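Local atomic coordinates of pentatricopeptide repeat-containing protein 10, chloroplastic (Zea mays, PDB entry 4M59), a protein that binds specific intergenic RNA regions of chloroplast transcripts and stabilises the mRNAs by blocking exonucleases from either direction. Residues R124-F129 and L148-R153; P139-Y144 and D166-A171. The protein carries 4 engineered substitutions. All coordinates share one frame; numbering follows the deposited sequence.

Contact 1: R124-F129 and L148-R153; sequences RALELF and LDVYGR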
loop_
_atom_site.group_PDB
_atom_site.type_symbol
_atom_site.label_atom_id
_atom_site.label_comp_id
_atom_site.label_asym_id
_atom_site.label_seq_id
_atom_site.Cartn_x
_atom_site.Cartn_y
_atom_site.Cartn_z
ATOM N N ARG A 124 10.521 -32.101 13.722
ATOM C CA ARG A 124 11.232 -32.082 14.992
ATOM C C ARG A 124 10.261 -32.160 16.161
ATOM O O ARG A 124 10.566 -32.739 17.200
ATOM C CB ARG A 124 12.086 -30.820 15.107
ATOM C CG ARG A 124 13.382 -31.013 15.877
ATOM C CD ARG A 124 13.202 -30.690 17.349
ATOM N NE ARG A 124 13.325 -31.876 18.186
ATOM C CZ ARG A 124 14.447 -32.250 18.794
ATOM N NH1 ARG A 124 15.547 -31.525 18.661
ATOM N NH2 ARG A 124 14.466 -33.346 19.536
ATOM N N ALA A 125 9.085 -31.566 15.984
ATOM C CA ALA A 125 8.063 -31.562 17.021
ATOM C C ALA A 125 7.556 -32.977 17.269
ATOM O O ALA A 125 7.287 -33.361 18.404
ATOM C CB ALA A 125 6.916 -30.646 16.629
ATOM N N LEU A 126 7.424 -33.746 16.196
ATOM C CA LEU A 126 6.962 -35.119 16.294
ATOM C C LEU A 126 7.983 -35.986 17.016
ATOM O O LEU A 126 7.629 -36.923 17.728
ATOM C CB LEU A 126 6.678 -35.690 14.905
ATOM C CG LEU A 126 5.554 -35.018 14.118
ATOM C CD1 LEU A 126 5.181 -35.849 12.902
ATOM C CD2 LEU A 126 4.342 -34.784 15.005
ATOM N N GLU A 127 9.258 -35.662 16.828
ATOM C CA GLU A 127 10.335 -36.412 17.454
ATOM C C GLU A 127 10.405 -36.131 18.950
ATOM O O GLU A 127 10.843 -36.974 19.729
ATOM C CB GLU A 127 11.673 -36.086 16.788
ATOM C CG GLU A 127 11.813 -36.654 15.387
ATOM C CD GLU A 127 13.004 -36.089 14.646
ATOM O OE1 GLU A 127 13.621 -35.128 15.148
ATOM O OE2 GLU A 127 13.327 -36.609 13.558
ATOM N N LEU A 128 9.964 -34.940 19.346
ATOM C CA LEU A 128 9.928 -34.574 20.753
ATOM C C LEU A 128 8.702 -35.174 21.418
ATOM O O LEU A 128 8.741 -35.566 22.582
ATOM C CB LEU A 128 9.927 -33.056 20.915
ATOM C CG LEU A 128 9.900 -32.554 22.358
ATOM C CD1 LEU A 128 11.251 -32.766 23.025
ATOM C CD2 LEU A 128 9.488 -31.092 22.418
ATOM N N PHE A 129 7.608 -35.241 20.669
ATOM C CA PHE A 129 6.401 -35.855 21.144
ATOM C C PHE A 129 6.698 -37.309 21.405
ATOM O O PHE A 129 6.283 -37.859 22.408
ATOM C CB PHE A 129 5.330 -35.713 20.074
ATOM C CG PHE A 129 3.964 -36.094 20.522
ATOM C CD1 PHE A 129 3.399 -35.524 21.627
ATOM C CD2 PHE A 129 3.234 -37.010 19.819
ATOM C CE1 PHE A 129 2.164 -35.875 22.028
ATOM C CE2 PHE A 129 1.998 -37.353 20.221
ATOM C CZ PHE A 129 1.465 -36.790 21.324
ATOM N N LEU A 148 -1.639 -32.183 16.612
ATOM C CA LEU A 148 -2.586 -32.305 15.530
ATOM C C LEU A 148 -2.346 -31.178 14.581
ATOM O O LEU A 148 -2.348 -31.346 13.379
ATOM C CB LEU A 148 -4.004 -32.205 16.064
ATOM C CG LEU A 148 -4.586 -33.436 16.742
ATOM C CD1 LEU A 148 -5.944 -33.134 17.256
ATOM C CD2 LEU A 148 -4.651 -34.546 15.764
ATOM N N ASP A 149 -2.133 -30.013 15.154
ATOM C CA ASP A 149 -1.882 -28.829 14.381
ATOM C C ASP A 149 -0.606 -28.996 13.592
ATOM O O ASP A 149 -0.452 -28.404 12.552
ATOM C CB ASP A 149 -1.762 -27.641 15.320
ATOM C CG ASP A 149 -1.944 -26.335 14.623
ATOM O OD1 ASP A 149 -2.494 -26.323 13.513
ATOM O OD2 ASP A 149 -1.533 -25.305 15.174
ATOM N N VAL A 150 0.305 -29.812 14.087
ATOM C CA VAL A 150 1.545 -30.074 13.382
ATOM C C VAL A 150 1.311 -31.029 12.228
ATOM O O VAL A 150 1.859 -30.867 11.158
ATOM C CB VAL A 150 2.609 -30.629 14.327
ATOM C CG1 VAL A 150 3.806 -31.079 13.564
ATOM C CG2 VAL A 150 3.016 -29.585 15.302
ATOM N N TYR A 151 0.475 -32.033 12.464
ATOM C CA TYR A 151 0.126 -32.990 11.427
ATOM C C TYR A 151 -0.589 -32.274 10.288
ATOM O O TYR A 151 -0.439 -32.638 9.125
ATOM C CB TYR A 151 -0.787 -34.079 11.994
ATOM C CG TYR A 151 -0.063 -35.206 12.691
ATOM C CD1 TYR A 151 1.155 -35.669 12.224
ATOM C CD2 TYR A 151 -0.609 -35.807 13.815
ATOM C CE1 TYR A 151 1.815 -36.701 12.864
ATOM C CE2 TYR A 151 0.046 -36.838 14.458
ATOM C CZ TYR A 151 1.256 -37.284 13.980
ATOM O OH TYR A 151 1.909 -38.311 14.618
ATOM N N GLY A 152 -1.365 -31.257 10.639
ATOM C CA GLY A 152 -2.193 -30.566 9.680
ATOM C C GLY A 152 -1.489 -29.575 8.793
ATOM O O GLY A 152 -2.067 -29.067 7.854
ATOM N N ARG A 153 -0.235 -29.276 9.117
ATOM C CA ARG A 153 0.519 -28.275 8.374
ATOM C C ARG A 153 1.653 -28.905 7.577
ATOM O O ARG A 153 2.402 -28.217 6.889
ATOM C CB ARG A 153 1.077 -27.212 9.323
ATOM C CG ARG A 153 0.121 -26.811 10.434
ATOM C CD ARG A 153 0.430 -25.416 10.949
ATOM N NE ARG A 153 -0.582 -24.947 11.894
ATOM C CZ ARG A 153 -1.307 -23.847 11.725
ATOM N NH1 ARG A 153 -1.138 -23.100 10.646
ATOM N NH2 ARG A 153 -2.202 -23.499 12.637
#
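Asp149 OD1, one turn before Arg153 on the segment whose Val150 and Tyr151 meet Ala125 and Leu126, accepts from two nitrogens of that arginine. The NE bond is 2.9 Å from Arg153 NE to Asp149 OD1 and comes from above the carboxylate plane, 52° out of it; the NH2 bond to OD1 is weak. A straighter bond of 3.2 Å runs from Arg153 NH2 to the syn lone pair of Asp149 OD2, nearly within the guanidinium plane. The aliphatic part of Arg153 is modelled too close to the Asp149 carbonyl, which makes the exact geometry less certain. The grip is thus side-on, and Arg153 NH2 also forms a salt bridge with an RNA phosphate while Asp149 packs on a sugar, so this pair belongs to the RNA-facing side.

The interhelical contact itself is apolar. Leu126 holds CG anti to its carbonyl carbon (chi1 -64°), and its two methyls meet Tyr151: Leu126 CD1 comes at the ring obliquely, 3.5 Å from Tyr151 CE1, with CD2 at 3.8 Å from the same atom. Leu126 CD2 also reaches Val150 CG1 at 4.0 Å, the two side chains running antiparallel alongside each other. The other valine branch, Val150 CG2, lies 4.3 Å from Ala125 CB, a looser touch. Shortening Leu126 to an alanine would probably strip the CE1 side of the Tyr151 ring of its apolar neighbour across the contact and leave Val150 CG1 without its closest partner there.

The two segments lie in consecutive predicted pentatricopeptide repeats, so the contact joins one repeat unit to the next within the superhelix. Ala125 packs back on Leu113 of helix 106-117, Leu126 also touches Val147 of helix 141-151, and Tyr151 carries the packing onward to Ile161 and Leu164 of helix 158-170.

Contact 2: P139-Y144 and D166-A171; sequences PTLVTY and DEMRAA. With nucleotides of chain D.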
loop_
_atom_site.group_PDB
_atom_site.type_symbol
_atom_site.label_atom_id
_atom_site.label_comp_id
_atom_site.label_asym_id
_atom_site.label_seq_id
_atom_site.Cartn_x
_atom_site.Cartn_y
_atom_site.Cartn_z
ATOM N N PRO A 139 0.382 -37.128 27.681
ATOM C CA PRO A 139 0.013 -35.875 27.048
ATOM C C PRO A 139 -1.363 -35.396 27.464
ATOM O O PRO A 139 -2.221 -36.194 27.810
ATOM C CB PRO A 139 0.045 -36.220 25.566
ATOM C CG PRO A 139 0.116 -37.657 25.487
ATOM C CD PRO A 139 0.750 -38.146 26.697
ATOM N N THR A 140 -1.555 -34.087 27.452
ATOM C CA THR A 140 -2.847 -33.519 27.778
ATOM C C THR A 140 -3.529 -33.088 26.510
ATOM O O THR A 140 -3.028 -33.317 25.425
ATOM C CB THR A 140 -2.740 -32.313 28.713
ATOM O OG1 THR A 140 -2.831 -31.108 27.958
ATOM C CG2 THR A 140 -1.451 -32.335 29.472
ATOM N N LEU A 141 -4.675 -32.448 26.659
ATOM C CA LEU A 141 -5.519 -32.114 25.537
ATOM C C LEU A 141 -4.814 -31.175 24.602
ATOM O O LEU A 141 -4.770 -31.384 23.405
ATOM C CB LEU A 141 -6.790 -31.455 26.037
ATOM C CG LEU A 141 -7.825 -31.131 24.972
ATOM C CD1 LEU A 141 -8.388 -32.394 24.411
ATOM C CD2 LEU A 141 -8.919 -30.285 25.533
ATOM N N VAL A 142 -4.258 -30.124 25.173
ATOM C CA VAL A 142 -3.534 -29.136 24.417
ATOM C C VAL A 142 -2.310 -29.746 23.767
ATOM O O VAL A 142 -1.930 -29.377 22.671
ATOM C CB VAL A 142 -3.131 -28.006 25.316
ATOM C CG1 VAL A 142 -2.487 -26.918 24.541
ATOM C CG2 VAL A 142 -4.344 -27.476 25.988
ATOM N N THR A 143 -1.708 -30.708 24.434
ATOM C CA THR A 143 -0.606 -31.430 23.847
ATOM C C THR A 143 -1.071 -32.187 22.616
ATOM O O THR A 143 -0.458 -32.101 21.569
ATOM C CB THR A 143 0.028 -32.390 24.855
ATOM O OG1 THR A 143 0.444 -31.655 26.004
ATOM C CG2 THR A 143 1.230 -33.048 24.266
ATOM N N TYR A 144 -2.160 -32.926 22.742
ATOM C CA TYR A 144 -2.661 -33.681 21.618
ATOM C C TYR A 144 -3.061 -32.726 20.525
ATOM O O TYR A 144 -2.875 -33.004 19.361
ATOM C CB TYR A 144 -3.872 -34.522 22.018
ATOM C CG TYR A 144 -3.580 -35.791 22.777
ATOM C CD1 TYR A 144 -3.216 -36.948 22.121
ATOM C CD2 TYR A 144 -3.715 -35.843 24.144
ATOM C CE1 TYR A 144 -2.967 -38.103 22.815
ATOM C CE2 TYR A 144 -3.465 -36.994 24.835
ATOM C CZ TYR A 144 -3.094 -38.118 24.172
ATOM O OH TYR A 144 -2.845 -39.260 24.881
ATOM N N ASP A 166 -7.739 -41.686 17.863
ATOM C CA ASP A 166 -8.020 -42.897 18.610
ATOM C C ASP A 166 -7.262 -42.954 19.926
ATOM O O ASP A 166 -7.865 -43.103 20.977
ATOM C CB ASP A 166 -7.701 -44.133 17.779
ATOM C CG ASP A 166 -8.698 -44.357 16.671
ATOM O OD1 ASP A 166 -9.740 -43.681 16.664
ATOM O OD2 ASP A 166 -8.442 -45.211 15.808
ATOM N N GLU A 167 -5.943 -42.825 19.859
ATOM C CA GLU A 167 -5.106 -42.861 21.055
ATOM C C GLU A 167 -5.612 -41.908 22.129
ATOM O O GLU A 167 -5.890 -42.317 23.254
ATOM C CB GLU A 167 -3.657 -42.527 20.706
ATOM C CG GLU A 167 -3.119 -43.256 19.487
ATOM C CD GLU A 167 -1.686 -42.874 19.175
ATOM O OE1 GLU A 167 -1.025 -42.279 20.051
ATOM O OE2 GLU A 167 -1.221 -43.167 18.054
ATOM N N MET A 168 -5.722 -40.628 21.780
ATOM C CA MET A 168 -6.148 -39.613 22.738
ATOM C C MET A 168 -7.516 -39.934 23.328
ATOM O O MET A 168 -7.762 -39.693 24.510
ATOM C CB MET A 168 -6.142 -38.225 22.097
ATOM C CG MET A 168 -7.366 -37.910 21.255
ATOM S SD MET A 168 -7.295 -36.252 20.553
ATOM C CE MET A 168 -7.736 -35.261 21.976
ATOM N N ARG A 169 -8.399 -40.480 22.503
ATOM C CA ARG A 169 -9.722 -40.881 22.957
ATOM C C ARG A 169 -9.631 -42.182 23.746
ATOM O O ARG A 169 -10.520 -42.512 24.531
ATOM C CB ARG A 169 -10.674 -41.048 21.774
ATOM C CG ARG A 169 -11.446 -39.788 21.420
ATOM C CD ARG A 169 -12.727 -40.116 20.675
ATOM N NE ARG A 169 -12.655 -39.736 19.269
ATOM C CZ ARG A 169 -13.398 -38.785 18.713
ATOM N NH1 ARG A 169 -13.265 -38.505 17.425
ATOM N NH2 ARG A 169 -14.272 -38.109 19.445
ATOM N N ALA A 170 -8.546 -42.919 23.529
ATOM C CA ALA A 170 -8.315 -44.175 24.226
ATOM C C ALA A 170 -7.613 -43.948 25.557
ATOM O O ALA A 170 -7.483 -44.870 26.361
ATOM C CB ALA A 170 -7.511 -45.122 23.355
ATOM N N ALA A 171 -7.161 -42.719 25.787
ATOM C CA ALA A 171 -6.509 -42.374 27.031
ATOM C C ALA A 171 -7.501 -41.570 27.809
ATOM O O ALA A 171 -7.166 -40.884 28.767
ATOM C CB ALA A 171 -5.276 -41.578 26.779
ATOM O "O5'" G D 1 -1.063 -20.422 27.998
ATOM C "C5'" G D 1 0.276 -20.212 27.572
ATOM C "C4'" G D 1 0.774 -21.358 26.723
ATOM O "O4'" G D 1 0.824 -22.577 27.519
ATOM C "C3'" G D 1 -0.099 -21.728 25.530
ATOM O "O3'" G D 1 0.114 -20.903 24.399
ATOM C "C2'" G D 1 0.278 -23.183 25.293
ATOM O "O2'" G D 1 1.535 -23.265 24.633
ATOM C "C1'" G D 1 0.445 -23.682 26.725
ATOM N N9 G D 1 -0.807 -24.257 27.270
ATOM C C8 G D 1 -2.054 -23.675 27.291
ATOM N N7 G D 1 -2.974 -24.408 27.846
ATOM C C5 G D 1 -2.298 -25.551 28.234
ATOM C C6 G D 1 -2.782 -26.707 28.890
ATOM O O6 G D 1 -3.932 -26.952 29.266
ATOM N N1 G D 1 -1.770 -27.633 29.098
ATOM C C2 G D 1 -0.460 -27.474 28.725
ATOM N N2 G D 1 0.347 -28.504 29.024
ATOM N N3 G D 1 0.010 -26.395 28.111
ATOM C C4 G D 1 -0.957 -25.473 27.902
ATOM P P U D 2 -1.128 -20.469 23.473
ATOM O OP1 U D 2 -0.625 -19.543 22.425
ATOM O OP2 U D 2 -2.226 -20.032 24.367
ATOM O "O5'" U D 2 -1.580 -21.813 22.747
ATOM C "C5'" U D 2 -0.671 -22.559 21.950
ATOM C "C4'" U D 2 -1.381 -23.651 21.192
ATOM O "O4'" U D 2 -2.024 -24.557 22.122
ATOM C "C3'" U D 2 -2.511 -23.188 20.284
ATOM O "O3'" U D 2 -2.036 -22.709 19.036
ATOM C "C2'" U D 2 -3.402 -24.422 20.186
ATOM O "O2'" U D 2 -2.891 -25.341 19.231
ATOM C "C1'" U D 2 -3.240 -25.031 21.581
ATOM N N1 U D 2 -4.341 -24.663 22.503
ATOM C C2 U D 2 -5.389 -25.553 22.666
ATOM O O2 U D 2 -5.453 -26.621 22.082
ATOM N N3 U D 2 -6.374 -25.154 23.539
ATOM C C4 U D 2 -6.413 -23.978 24.254
ATOM O O4 U D 2 -7.362 -23.749 25.002
ATOM C C5 U D 2 -5.299 -23.111 24.036
ATOM C C6 U D 2 -4.325 -23.473 23.195
#
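Tyr144 and Met168 pack helix 141-151 against helix 158-170, the helical hairpin of a pentatricopeptide repeat (predicted residues 140-175). Met168 CB lies over one face of the Tyr144 ring in a CH-pi contact, although the modelled carbons are too close for its exact spacing to be trusted. The sulfur sits obliquely, Met168 SD being 5.0 Å from the centroid of the Tyr144 ring, a Met-aromatic contact. A bend at chi3 (-77°) carries Met168 CE to Leu141 CD1 at 3.8 Å and to Tyr144 CB at 3.9 Å. At the far end of the ring, Ala171 CB approaches Tyr144 OH.

Farther out, Pro139 CB covers the opposite ring face, 3.6 Å above its plane, and itself leans on Leu132. Thr140, at the N-cap of helix 141-151, accepts a weak bond from Val142 N at its OG1. Glu167, on the partner helix, forms a salt bridge with Arg133.

The same helix start meets RNA. Val142 reaches two successive nucleotides of chain D, its CG2 lying 3.3 Å from O6 of G1 and its CG1 3.4 Å from O4' of U2.

From the N terminus the segments run 124-129, 139-144, 148-153, 166-171, so the two contacts alternate along the chain and their loops cross. Contact 1 closes the path through the end of helix 122-132 and most of helix 141-151; contact 2 then closes the longer loop made of the rest of helix 141-151, the turn after it and much of helix 158-170. Helix 141-151 is shared, its start serving contact 2 and its end contact 1, with the contact centres about 14 Å apart. Phe129 bridges them: its CE1 packs 3.7 Å from Thr143 CG2 and also touches Pro139. Together they tie one predicted repeat to the next and the next repeat's two helices to each other.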